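Local coordinates for type III export protein PSCG (Pseudomonas aeruginosa, PDB 2UWJ) that acts with PscE as a cytoplasmic chaperone that keeps the PscF needle protein of the type III secretion injectisome from polymerising prematurely, at residues E11-G16 with E23-I28; W31-G36 with L43-S48; G53-A58 with W79-G84; P72-C77 with D88-G93. All coordinates share one frame; numbering follows the deposited sequence.

Contact 1. Residues E11-G16 with E23-I28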
loop_
_atom_site.group_PDB
_atom_site.type_symbol
_atom_site.label_atom_id
_atom_site.label_comp_id
_atom_site.label_asym_id
_atom_site.label_seq_id
_atom_site.Cartn_x
_atom_site.Cartn_y
_atom_site.Cartn_z
ATOM N N GLU C 11 -0.651 -3.048 -11.267
ATOM C CA GLU C 11 0.104 -3.672 -10.160
ATOM C C GLU C 11 0.734 -4.974 -10.571
ATOM O O GLU C 11 1.888 -5.311 -10.155
ATOM C CB GLU C 11 -0.794 -3.945 -8.944
ATOM C CG GLU C 11 -1.360 -2.711 -8.281
ATOM C CD GLU C 11 -2.208 -3.098 -7.051
ATOM O OE1 GLU C 11 -3.452 -3.126 -7.163
ATOM O OE2 GLU C 11 -1.626 -3.411 -5.989
ATOM N N LEU C 12 -0.001 -5.761 -11.369
ATOM C CA LEU C 12 0.575 -7.001 -11.874
ATOM C C LEU C 12 1.815 -6.645 -12.719
ATOM O O LEU C 12 2.843 -7.284 -12.604
ATOM C CB LEU C 12 -0.425 -7.753 -12.771
ATOM C CG LEU C 12 -1.474 -8.581 -11.991
ATOM C CD1 LEU C 12 -2.683 -8.934 -12.951
ATOM C CD2 LEU C 12 -0.775 -9.829 -11.401
ATOM N N ALA C 13 1.706 -5.630 -13.576
ATOM C CA ALA C 13 2.837 -5.269 -14.434
ATOM C C ALA C 13 4.074 -4.845 -13.594
ATOM O O ALA C 13 5.218 -5.225 -13.901
ATOM C CB ALA C 13 2.436 -4.123 -15.387
ATOM N N LEU C 14 3.828 -4.046 -12.552
ATOM C CA LEU C 14 4.945 -3.592 -11.708
ATOM C C LEU C 14 5.577 -4.785 -11.003
ATOM O O LEU C 14 6.797 -4.945 -11.018
ATOM C CB LEU C 14 4.427 -2.576 -10.692
ATOM C CG LEU C 14 5.590 -2.009 -9.847
ATOM C CD1 LEU C 14 6.571 -1.245 -10.776
ATOM C CD2 LEU C 14 4.987 -1.066 -8.778
ATOM N N ALA C 15 4.753 -5.657 -10.398
ATOM C CA ALA C 15 5.288 -6.840 -9.704
ATOM C C ALA C 15 6.060 -7.674 -10.713
ATOM O O ALA C 15 7.153 -8.145 -10.441
ATOM C CB ALA C 15 4.141 -7.691 -9.073
ATOM N N GLY C 16 5.481 -7.854 -11.890
ATOM C CA GLY C 16 6.117 -8.634 -12.936
ATOM C C GLY C 16 7.419 -8.054 -13.505
ATOM O O GLY C 16 8.320 -8.801 -13.933
ATOM N N GLU C 23 8.042 -8.810 -21.237
ATOM C CA GLU C 23 7.122 -8.684 -22.372
ATOM C C GLU C 23 5.711 -8.398 -21.843
ATOM O O GLU C 23 4.962 -7.569 -22.405
ATOM C CB GLU C 23 7.041 -9.997 -23.140
ATOM C CG GLU C 23 8.283 -10.367 -23.917
ATOM C CD GLU C 23 8.083 -11.693 -24.666
ATOM O OE1 GLU C 23 7.035 -11.834 -25.361
ATOM O OE2 GLU C 23 8.961 -12.583 -24.548
ATOM N N GLU C 24 5.321 -9.134 -20.806
ATOM C CA GLU C 24 4.014 -8.914 -20.206
ATOM C C GLU C 24 3.868 -7.497 -19.647
ATOM O O GLU C 24 2.864 -6.820 -19.907
ATOM C CB GLU C 24 3.742 -9.937 -19.085
ATOM C CG GLU C 24 3.729 -11.413 -19.590
ATOM C CD GLU C 24 5.128 -12.058 -19.701
ATOM O OE1 GLU C 24 6.151 -11.401 -19.449
ATOM O OE2 GLU C 24 5.191 -13.242 -20.061
ATOM N N ALA C 25 4.876 -7.029 -18.907
ATOM C CA ALA C 25 4.817 -5.705 -18.299
ATOM C C ALA C 25 4.702 -4.650 -19.378
ATOM O O ALA C 25 3.923 -3.699 -19.255
ATOM C CB ALA C 25 6.109 -5.416 -17.424
ATOM N N LEU C 26 5.484 -4.826 -20.435
ATOM C CA LEU C 26 5.475 -3.876 -21.548
ATOM C C LEU C 26 4.087 -3.785 -22.226
ATOM O O LEU C 26 3.631 -2.678 -22.552
ATOM C CB LEU C 26 6.527 -4.244 -22.587
ATOM C CG LEU C 26 6.606 -3.280 -23.797
ATOM C CD1 LEU C 26 6.984 -1.891 -23.281
ATOM C CD2 LEU C 26 7.645 -3.778 -24.865
ATOM N N CYS C 27 3.448 -4.929 -22.485
ATOM C CA CYS C 27 2.109 -4.902 -23.092
ATOM C C CYS C 27 1.167 -4.132 -22.197
ATOM O O CYS C 27 0.308 -3.377 -22.662
ATOM C CB CYS C 27 1.548 -6.330 -23.263
ATOM S SG CYS C 27 2.378 -7.315 -24.522
ATOM N N ILE C 28 1.317 -4.304 -20.885
ATOM C CA ILE C 28 0.425 -3.574 -19.991
ATOM C C ILE C 28 0.723 -2.086 -19.988
ATOM O O ILE C 28 -0.189 -1.263 -19.978
ATOM C CB ILE C 28 0.471 -4.144 -18.546
ATOM C CG1 ILE C 28 -0.174 -5.566 -18.565
ATOM C CG2 ILE C 28 -0.307 -3.175 -17.572
ATOM C CD1 ILE C 28 0.123 -6.463 -17.324
#

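Contact 2. Residues W31-G36 with L43-S48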
loop_
_atom_site.group_PDB
_atom_site.type_symbol
_atom_site.label_atom_id
_atom_site.label_comp_id
_atom_site.label_asym_id
_atom_site.label_seq_id
_atom_site.Cartn_x
_atom_site.Cartn_y
_atom_site.Cartn_z
ATOM N N TRP C 31 -0.800 -0.425 -23.100
ATOM C CA TRP C 31 -2.259 -0.294 -22.888
ATOM C C TRP C 31 -2.579 0.829 -21.874
ATOM O O TRP C 31 -3.490 1.611 -22.104
ATOM C CB TRP C 31 -2.780 -1.646 -22.431
ATOM C CG TRP C 31 -4.183 -1.656 -21.977
ATOM C CD1 TRP C 31 -5.320 -1.547 -22.750
ATOM C CD2 TRP C 31 -4.620 -1.874 -20.647
ATOM N NE1 TRP C 31 -6.438 -1.697 -21.957
ATOM C CE2 TRP C 31 -6.029 -1.901 -20.664
ATOM C CE3 TRP C 31 -3.947 -2.055 -19.428
ATOM C CZ2 TRP C 31 -6.780 -2.098 -19.521
ATOM C CZ3 TRP C 31 -4.695 -2.253 -18.273
ATOM C CH2 TRP C 31 -6.105 -2.273 -18.332
ATOM N N LEU C 32 -1.834 0.939 -20.756
ATOM C CA LEU C 32 -2.059 2.016 -19.784
ATOM C C LEU C 32 -1.867 3.389 -20.456
ATOM O O LEU C 32 -2.556 4.357 -20.126
ATOM C CB LEU C 32 -1.101 1.911 -18.580
ATOM C CG LEU C 32 -1.446 0.765 -17.624
ATOM C CD1 LEU C 32 -0.235 0.565 -16.693
ATOM C CD2 LEU C 32 -2.745 1.116 -16.810
ATOM N N GLU C 33 -0.912 3.483 -21.370
ATOM C CA GLU C 33 -0.724 4.750 -22.059
ATOM C C GLU C 33 -1.960 5.042 -22.947
ATOM O O GLU C 33 -2.426 6.175 -23.015
ATOM C CB GLU C 33 0.571 4.722 -22.867
ATOM C CG GLU C 33 1.784 5.022 -21.991
ATOM C CD GLU C 33 3.109 4.811 -22.696
ATOM O OE1 GLU C 33 3.106 4.442 -23.890
ATOM O OE2 GLU C 33 4.170 5.014 -22.055
ATOM N N ARG C 34 -2.508 4.026 -23.599
ATOM C CA ARG C 34 -3.731 4.275 -24.381
ATOM C C ARG C 34 -4.841 4.798 -23.476
ATOM O O ARG C 34 -5.687 5.589 -23.912
ATOM C CB ARG C 34 -4.210 3.000 -25.027
ATOM C CG ARG C 34 -3.267 2.573 -26.056
ATOM C CD ARG C 34 -4.015 2.073 -27.252
ATOM N NE ARG C 34 -4.964 3.047 -27.794
ATOM C CZ ARG C 34 -5.272 3.091 -29.082
ATOM N NH1 ARG C 34 -4.695 2.239 -29.919
ATOM N NH2 ARG C 34 -6.146 3.978 -29.525
ATOM N N LEU C 35 -4.830 4.379 -22.212
ATOM C CA LEU C 35 -5.849 4.799 -21.266
ATOM C C LEU C 35 -5.514 6.104 -20.552
ATOM O O LEU C 35 -6.274 6.558 -19.701
ATOM C CB LEU C 35 -6.085 3.702 -20.215
ATOM C CG LEU C 35 -6.455 2.286 -20.662
ATOM C CD1 LEU C 35 -6.792 1.471 -19.440
ATOM C CD2 LEU C 35 -7.634 2.310 -21.578
ATOM N N GLY C 36 -4.350 6.674 -20.846
ATOM C CA GLY C 36 -3.991 7.931 -20.216
ATOM C C GLY C 36 -3.278 7.812 -18.879
ATOM O O GLY C 36 -3.028 8.825 -18.217
ATOM N N LEU C 43 6.551 4.439 -15.000
ATOM C CA LEU C 43 7.106 3.650 -13.884
ATOM C C LEU C 43 7.377 2.190 -14.299
ATOM O O LEU C 43 8.470 1.613 -14.067
ATOM C CB LEU C 43 6.091 3.630 -12.701
ATOM C CG LEU C 43 6.445 2.616 -11.587
ATOM C CD1 LEU C 43 7.801 3.024 -11.051
ATOM C CD2 LEU C 43 5.404 2.645 -10.403
ATOM N N ILE C 44 6.392 1.559 -14.915
ATOM C CA ILE C 44 6.547 0.150 -15.324
ATOM C C ILE C 44 7.639 -0.034 -16.373
ATOM O O ILE C 44 8.480 -0.937 -16.266
ATOM C CB ILE C 44 5.176 -0.419 -15.864
ATOM C CG1 ILE C 44 4.165 -0.557 -14.681
ATOM C CG2 ILE C 44 5.396 -1.782 -16.545
ATOM C CD1 ILE C 44 2.599 -0.456 -15.170
ATOM N N ARG C 45 7.636 0.835 -17.369
ATOM C CA ARG C 45 8.632 0.804 -18.440
ATOM C C ARG C 45 10.026 0.924 -17.829
ATOM O O ARG C 45 10.924 0.160 -18.157
ATOM C CB ARG C 45 8.408 2.007 -19.377
ATOM C CG ARG C 45 7.264 1.814 -20.436
ATOM C CD ARG C 45 7.228 2.998 -21.368
ATOM N NE ARG C 45 6.091 2.946 -22.296
ATOM C CZ ARG C 45 6.041 2.152 -23.364
ATOM N NH1 ARG C 45 7.067 1.347 -23.613
ATOM N NH2 ARG C 45 5.000 2.185 -24.207
ATOM N N ILE C 46 10.194 1.921 -16.959
ATOM C CA ILE C 46 11.510 2.156 -16.331
ATOM C C ILE C 46 11.984 0.982 -15.416
ATOM O O ILE C 46 13.136 0.516 -15.487
ATOM C CB ILE C 46 11.480 3.453 -15.553
ATOM C CG1 ILE C 46 11.443 4.610 -16.565
ATOM C CG2 ILE C 46 12.748 3.541 -14.628
ATOM C CD1 ILE C 46 11.083 5.984 -15.966
ATOM N N SER C 47 11.068 0.478 -14.598
ATOM C CA SER C 47 11.389 -0.624 -13.724
ATOM C C SER C 47 11.780 -1.855 -14.560
ATOM O O SER C 47 12.773 -2.558 -14.251
ATOM C CB SER C 47 10.196 -0.967 -12.817
ATOM O OG SER C 47 10.481 -2.126 -12.048
ATOM N N SER C 48 11.017 -2.125 -15.614
ATOM C CA SER C 48 11.285 -3.288 -16.451
ATOM C C SER C 48 12.664 -3.153 -17.113
ATOM O O SER C 48 13.446 -4.097 -17.107
ATOM C CB SER C 48 10.250 -3.421 -17.567
ATOM O OG SER C 48 10.655 -4.474 -18.419
#

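Contact 3. Residues G53-A58 with W79-G84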
loop_
_atom_site.group_PDB
_atom_site.type_symbol
_atom_site.label_atom_id
_atom_site.label_comp_id
_atom_site.label_asym_id
_atom_site.label_seq_id
_atom_site.Cartn_x
_atom_site.Cartn_y
_atom_site.Cartn_z
ATOM N N GLY C 53 18.738 -4.625 -16.601
ATOM C CA GLY C 53 20.088 -4.088 -16.743
ATOM C C GLY C 53 20.206 -3.118 -17.924
ATOM O O GLY C 53 21.314 -2.700 -18.277
ATOM N N ARG C 54 19.084 -2.713 -18.530
ATOM C CA ARG C 54 19.119 -1.787 -19.684
ATOM C C ARG C 54 19.039 -0.386 -19.164
ATOM O O ARG C 54 18.012 0.341 -19.362
ATOM C CB ARG C 54 17.937 -2.069 -20.590
ATOM C CG ARG C 54 18.058 -3.398 -21.300
ATOM C CD ARG C 54 17.412 -3.114 -22.658
ATOM N NE ARG C 54 16.259 -3.925 -22.767
ATOM C CZ ARG C 54 15.273 -3.841 -23.643
ATOM N NH1 ARG C 54 15.192 -2.936 -24.625
ATOM N NH2 ARG C 54 14.326 -4.730 -23.474
ATOM N N TYR C 55 20.099 -0.004 -18.473
ATOM C CA TYR C 55 20.168 1.285 -17.795
ATOM C C TYR C 55 20.110 2.532 -18.663
ATOM O O TYR C 55 19.475 3.537 -18.258
ATOM C CB TYR C 55 21.438 1.368 -16.897
ATOM C CG TYR C 55 21.596 0.183 -15.926
ATOM C CD1 TYR C 55 20.598 -0.104 -14.968
ATOM C CD2 TYR C 55 22.715 -0.702 -16.014
ATOM C CE1 TYR C 55 20.671 -1.236 -14.120
ATOM C CE2 TYR C 55 22.800 -1.832 -15.164
ATOM C CZ TYR C 55 21.785 -2.091 -14.227
ATOM O OH TYR C 55 21.880 -3.177 -13.385
ATOM N N GLN C 56 20.824 2.507 -19.802
ATOM C CA GLN C 56 20.842 3.642 -20.713
ATOM C C GLN C 56 19.453 3.888 -21.308
ATOM O O GLN C 56 19.021 5.022 -21.435
ATOM C CB GLN C 56 21.913 3.438 -21.823
ATOM C CG GLN C 56 23.332 3.874 -21.372
ATOM C CD GLN C 56 23.474 5.404 -21.151
ATOM O OE1 GLN C 56 22.504 6.187 -21.286
ATOM N NE2 GLN C 56 24.695 5.832 -20.814
ATOM N N GLU C 57 18.752 2.830 -21.674
ATOM C CA GLU C 57 17.417 3.023 -22.226
ATOM C C GLU C 57 16.461 3.562 -21.125
ATOM O O GLU C 57 15.616 4.419 -21.408
ATOM C CB GLU C 57 16.887 1.718 -22.817
ATOM C CG GLU C 57 17.737 1.217 -24.060
ATOM C CD GLU C 57 17.403 -0.236 -24.352
ATOM O OE1 GLU C 57 16.387 -0.521 -25.020
ATOM O OE2 GLU C 57 18.163 -1.084 -23.841
ATOM N N ALA C 58 16.594 3.074 -19.888
ATOM C CA ALA C 58 15.732 3.589 -18.807
ATOM C C ALA C 58 16.039 5.069 -18.620
ATOM O O ALA C 58 15.125 5.877 -18.437
ATOM C CB ALA C 58 15.942 2.783 -17.474
ATOM N N TRP C 79 23.919 4.876 -10.839
ATOM C CA TRP C 79 24.730 4.097 -9.914
ATOM C C TRP C 79 25.256 2.816 -10.599
ATOM O O TRP C 79 26.466 2.577 -10.564
ATOM C CB TRP C 79 23.916 3.739 -8.667
ATOM C CG TRP C 79 24.623 2.854 -7.633
ATOM C CD1 TRP C 79 25.800 3.126 -6.947
ATOM C CD2 TRP C 79 24.109 1.640 -7.068
ATOM N NE1 TRP C 79 26.027 2.157 -5.972
ATOM C CE2 TRP C 79 25.012 1.234 -6.023
ATOM C CE3 TRP C 79 22.971 0.857 -7.326
ATOM C CZ2 TRP C 79 24.800 0.084 -5.245
ATOM C CZ3 TRP C 79 22.757 -0.307 -6.537
ATOM C CH2 TRP C 79 23.676 -0.672 -5.509
ATOM N N HIS C 80 24.389 2.009 -11.226
ATOM C CA HIS C 80 24.859 0.773 -11.852
ATOM C C HIS C 80 25.727 1.047 -13.062
ATOM O O HIS C 80 26.518 0.179 -13.449
ATOM C CB HIS C 80 23.704 -0.173 -12.258
ATOM C CG HIS C 80 22.875 -0.660 -11.104
ATOM N ND1 HIS C 80 23.260 -1.691 -10.278
ATOM C CD2 HIS C 80 21.622 -0.308 -10.690
ATOM C CE1 HIS C 80 22.300 -1.977 -9.420
ATOM N NE2 HIS C 80 21.287 -1.149 -9.648
ATOM N N LEU C 81 25.597 2.233 -13.669
ATOM C CA LEU C 81 26.429 2.565 -14.821
ATOM C C LEU C 81 27.773 3.213 -14.355
ATOM O O LEU C 81 28.588 3.605 -15.179
ATOM C CB LEU C 81 25.671 3.513 -15.787
ATOM C CG LEU C 81 24.516 2.956 -16.638
ATOM C CD1 LEU C 81 23.843 4.130 -17.430
ATOM C CD2 LEU C 81 25.031 1.856 -17.619
ATOM N N GLY C 82 27.969 3.345 -13.041
ATOM C CA GLY C 82 29.187 3.952 -12.508
ATOM C C GLY C 82 29.320 5.445 -12.748
ATOM O O GLY C 82 30.411 6.024 -12.658
ATOM N N LEU C 83 28.207 6.097 -13.049
ATOM C CA LEU C 83 28.207 7.543 -13.295
ATOM C C LEU C 83 28.159 8.266 -11.950
ATOM O O LEU C 83 27.152 8.900 -11.597
ATOM C CB LEU C 83 26.995 7.900 -14.168
ATOM C CG LEU C 83 27.102 7.350 -15.589
ATOM C CD1 LEU C 83 25.791 7.516 -16.380
ATOM C CD2 LEU C 83 28.268 8.097 -16.263
ATOM N N GLY C 84 29.261 8.200 -11.209
ATOM C CA GLY C 84 29.319 8.789 -9.862
ATOM C C GLY C 84 28.959 10.256 -9.663
ATOM O O GLY C 84 28.205 10.621 -8.732
#

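Contact 4. Residues P72-C77 with D88-G93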
loop_
_atom_site.group_PDB
_atom_site.type_symbol
_atom_site.label_atom_id
_atom_site.label_comp_id
_atom_site.label_asym_id
_atom_site.label_seq_id
_atom_site.Cartn_x
_atom_site.Cartn_y
_atom_site.Cartn_z
ATOM N N PRO C 72 14.193 8.475 -8.315
ATOM C CA PRO C 72 15.069 7.459 -7.718
ATOM C C PRO C 72 15.553 6.404 -8.732
ATOM O O PRO C 72 16.664 5.907 -8.600
ATOM C CB PRO C 72 14.192 6.821 -6.622
ATOM C CG PRO C 72 13.315 8.054 -6.153
ATOM C CD PRO C 72 12.973 8.705 -7.490
ATOM N N TRP C 73 14.688 6.022 -9.688
ATOM C CA TRP C 73 15.057 5.038 -10.681
ATOM C C TRP C 73 16.218 5.544 -11.519
ATOM O O TRP C 73 17.119 4.748 -11.845
ATOM C CB TRP C 73 13.889 4.692 -11.621
ATOM C CG TRP C 73 12.755 4.137 -10.859
ATOM C CD1 TRP C 73 11.724 4.835 -10.256
ATOM C CD2 TRP C 73 12.532 2.756 -10.569
ATOM N NE1 TRP C 73 10.865 3.947 -9.608
ATOM C CE2 TRP C 73 11.345 2.668 -9.797
ATOM C CE3 TRP C 73 13.226 1.574 -10.893
ATOM C CZ2 TRP C 73 10.839 1.430 -9.350
ATOM C CZ3 TRP C 73 12.708 0.341 -10.438
ATOM C CH2 TRP C 73 11.546 0.283 -9.693
ATOM N N PHE C 74 16.227 6.824 -11.876
ATOM C CA PHE C 74 17.354 7.356 -12.671
ATOM C C PHE C 74 18.656 7.364 -11.819
ATOM O O PHE C 74 19.721 7.025 -12.352
ATOM C CB PHE C 74 17.028 8.753 -13.237
ATOM C CG PHE C 74 15.720 8.782 -14.007
ATOM C CD1 PHE C 74 15.400 7.750 -14.885
ATOM C CD2 PHE C 74 14.800 9.837 -13.831
ATOM C CE1 PHE C 74 14.160 7.758 -15.601
ATOM C CE2 PHE C 74 13.577 9.855 -14.532
ATOM C CZ PHE C 74 13.257 8.825 -15.406
ATOM N N ALA C 75 18.569 7.738 -10.532
ATOM C CA ALA C 75 19.756 7.660 -9.641
ATOM C C ALA C 75 20.274 6.173 -9.644
ATOM O O ALA C 75 21.483 5.905 -9.748
ATOM C CB ALA C 75 19.374 8.023 -8.205
ATOM N N LEU C 76 19.359 5.216 -9.531
ATOM C CA LEU C 76 19.792 3.794 -9.460
ATOM C C LEU C 76 20.504 3.418 -10.765
ATOM O O LEU C 76 21.515 2.672 -10.739
ATOM C CB LEU C 76 18.603 2.840 -9.225
ATOM C CG LEU C 76 18.040 2.885 -7.764
ATOM C CD1 LEU C 76 16.697 2.158 -7.693
ATOM C CD2 LEU C 76 19.023 2.284 -6.797
ATOM N N CYS C 77 19.974 3.892 -11.901
ATOM C CA CYS C 77 20.570 3.600 -13.216
ATOM C C CYS C 77 21.992 4.199 -13.310
ATOM O O CYS C 77 22.957 3.556 -13.818
ATOM C CB CYS C 77 19.682 4.165 -14.349
ATOM S SG CYS C 77 18.223 3.147 -14.639
ATOM N N ASP C 88 25.629 11.801 -7.846
ATOM C CA ASP C 88 25.735 12.718 -6.728
ATOM C C ASP C 88 24.938 13.982 -6.957
ATOM O O ASP C 88 24.340 14.495 -6.021
ATOM C CB ASP C 88 27.209 13.072 -6.411
ATOM C CG ASP C 88 28.011 11.867 -5.909
ATOM O OD1 ASP C 88 27.397 10.892 -5.385
ATOM O OD2 ASP C 88 29.267 11.898 -6.028
ATOM N N ARG C 89 24.941 14.521 -8.171
ATOM C CA ARG C 89 24.148 15.738 -8.433
ATOM C C ARG C 89 22.639 15.417 -8.309
ATOM O O ARG C 89 21.862 16.198 -7.735
ATOM C CB ARG C 89 24.390 16.302 -9.845
ATOM C CG ARG C 89 25.783 16.947 -10.048
ATOM C CD ARG C 89 25.892 17.629 -11.415
ATOM N NE ARG C 89 25.776 16.727 -12.567
ATOM C CZ ARG C 89 26.769 15.991 -13.066
ATOM N NH1 ARG C 89 27.989 16.029 -12.514
ATOM N NH2 ARG C 89 26.550 15.231 -14.142
ATOM N N ARG C 90 22.210 14.296 -8.884
ATOM C CA ARG C 90 20.791 13.947 -8.786
ATOM C C ARG C 90 20.395 13.791 -7.301
ATOM O O ARG C 90 19.387 14.370 -6.844
ATOM C CB ARG C 90 20.490 12.653 -9.593
ATOM C CG ARG C 90 18.967 12.350 -9.695
ATOM C CD ARG C 90 18.689 11.144 -10.611
ATOM N NE ARG C 90 19.312 11.245 -11.942
ATOM C CZ ARG C 90 18.788 11.842 -13.024
ATOM N NH1 ARG C 90 17.592 12.448 -13.010
ATOM N NH2 ARG C 90 19.455 11.797 -14.173
ATOM N N LEU C 91 21.171 13.015 -6.532
ATOM C CA LEU C 91 20.848 12.850 -5.108
ATOM C C LEU C 91 20.819 14.191 -4.371
ATOM O O LEU C 91 19.882 14.463 -3.603
ATOM C CB LEU C 91 21.810 11.886 -4.396
ATOM C CG LEU C 91 21.813 10.452 -4.905
ATOM C CD1 LEU C 91 22.693 9.582 -4.002
ATOM C CD2 LEU C 91 20.331 9.948 -4.932
ATOM N N ALA C 92 21.799 15.057 -4.633
ATOM C CA ALA C 92 21.811 16.382 -3.981
ATOM C C ALA C 92 20.511 17.149 -4.324
ATOM O O ALA C 92 19.934 17.824 -3.477
ATOM C CB ALA C 92 23.085 17.212 -4.429
ATOM N N GLY C 93 20.039 17.029 -5.562
ATOM C CA GLY C 93 18.806 17.702 -5.938
ATOM C C GLY C 93 17.593 17.149 -5.179
ATOM O O GLY C 93 16.798 17.900 -4.618
#

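Contact 1. Residues E11-G16 with E23-I28
The methyl group of A13 points toward segment 23-28 of helix 22-34 and comes to rest on I28, with CB of A13 3.6 Å from CG2 of I28. It is met by more than one atom of that side chain: CB of I28 is 3.7 Å from CB of A13, and the isoleucine lies against the methyl from its branch point outward. The first torsion of I28 explains the contact. CG2 stands anti to the backbone N, while CG1 lies beside that N (chi1 -68°) and, with chi2 extended, CD1 of I28 reaches to 3.8 Å from CB of A13.

A25, one turn earlier on the same face, points the opposite way across the gap and lays its CB 3.6 Å from the carbonyl O of A13, a contact of methyl against backbone. The two alanine methyls themselves are 4.4 Å apart, and the CA atoms of A13 and A25 are separated by the same 4.4 Å. With side chains this small, the two backbones come almost into contact at A13 and A25.

All three residues are buried, and I44 of helix 38-51 packs on both alanines. On the flank, L12 and E11 meet L8 of the PscE chain, and E11 forms a salt bridge to R11 of PscE. Such close packing of small residues between consecutive helices is consistent with a TPR-like antiparallel hairpin, in keeping with the TPR clan to which this family belongs.

Contact 2. Residues W31-G36 with L43-S48
E33 and R45 reach toward each other from opposite directions and close a two-pronged salt bridge. The guanidinium group presents its side, not its end: NE of R45 binds OE2 of E33 at 2.8 Å, and NH2 of R45 binds OE1 of E33 at 3.0 Å. Both bonds are nearly straight, with N-H...O angles of 163° and 164°. The oxygens lie close to the guanidinium plane, yet each is met from above the carboxylate plane; the two flat groups are turned 33° against each other. Two bonds to two different oxygens fix the rotation of the carboxylate.

Beneath this polar clasp is an apolar one. L32 and I44 cross at about a right angle, and CD1 of L32 meets CD1 of I44 at 3.4 Å, tighter than a usual methyl contact.

What places the charged groups is chain shape. The R45 side chain is extended from CG to NE, and E33 is likewise extended beyond CG, which allows the bridge to span backbones whose CA atoms at E33 and R45 are 10.8 Å apart. L26, A29 and E30 of helix 22-34 pack on the arginine. Just beyond, helix 22-34 ends in a Schellman motif at G36, whose N bonds back to O of E33.

The contact thus joins helix 22-34 to helix 38-51, with I6 of helix 4-17 against L32, and with W73 and F74 of helix 71-80 against I46.

Contact 3. Residues G53-A58 with W79-G84
Y55 and H80 lie with their rings nearly parallel but slid so far apart that they barely overlap. Their planes are within 9° of parallel and their centroids are 4.9 Å apart. What sits over the tyrosine ring is the methylene of the histidine: CB of H80 is 3.5 Å from the Y55 ring centroid and 20° off the ring normal, a CH-pi contact. In return, OH of Y55 lies over one face of the imidazole, 3.5 Å from CG of H80. The carbonyl O of G53 approaches the opposite face of the tyrosine ring near its rim, and CE3 of W79 does the same on the far face of the imidazole.

L81 completes the tight part. It slides past Y55 in the opposite direction, bringing CG of L81 to 3.5 Å from CB of Y55, with both leucine methyls also near that CB.

The outer side is looser. Q56, exposed and bent at chi2 (-68°), folds its amide back to L81, and NE2 of Q56 approaches CD1 of L81 only to 3.9 Å. R54 points away and is engaged elsewhere, its NH2 hydrogen-bonded to OE1 of Q52; its modelled pairing with E57 is doubtful in detail.

NE2 of H80 is hydrogen-bonded to the backbone of another protein chain of the assembly. The contact ties the start of helix 55-59 to the end of helix 71-80, where G82 closes a Schellman motif; C77 of the latter helix packs on Y55, and M109 and V113 of helix 100-113 pack on W79.

Contact 4. Residues P72-C77 with D88-G93
R90 lays one face of its guanidinium group over the CB of F74, which sits above the centre of that group, 3.6 Å from CZ of R90. The methylene, not the aromatic ring, carries this overlap: the ring is turned 63° from the guanidinium plane, and its nearest approach is CD2 of F74 to NH1 of R90 at 3.9 Å. The arginine gets there by standing CG anti to the backbone N, running straight to CD, and then bending at chi3 (-52°), so that CD rests on the opposing helix while the flat group turns along it. CD of R90 lies 3.4 Å from the backbone N of A75.

On the other flank the packing is purely apolar. CB of A75 meets CD2 of L91 at 3.9 Å, and CB of A75 also lies 4.0 Å from CD of R90. Only the arginine reaches the backbone of segment 72-77; L91 stops at the alanine methyl.

The position of the guanidinium group is fixed by charge as well, since NE of R90 forms a salt bridge with E78 and NH1 another with E71.

Segments 72-77 and 88-93 run roughly antiparallel, with their axes at 156° and approaching to 9.6 Å. Helix 100-113 packs against P72 and L76, while W73 and F74 face helix 38-51, and F74 and C77 also meet helix 55-59.

The four contacts follow a chain of helices laid side by side. Contacts 1 and 2 share helix 22-34, with centres 8 Å apart, and are further joined where L14 packs on L43. Contacts 3 and 4 share helix 71-80, with centres 11 Å apart; their segments interleave along the sequence, and C77 packs on A58. Between these halves contact 2 touches contact 3 through O of I46 and CB of A58, and contact 4 through L43 and W73, although centres 2 and 4 are about 21 Å apart. Contacts 1 and 4, 24 Å apart between centres, lie on opposite sides of the chain's centre. A bound nickel ion is about 10 Å from the side chain of L32 and about 11 Å from that of I28, too far to be part of either contact.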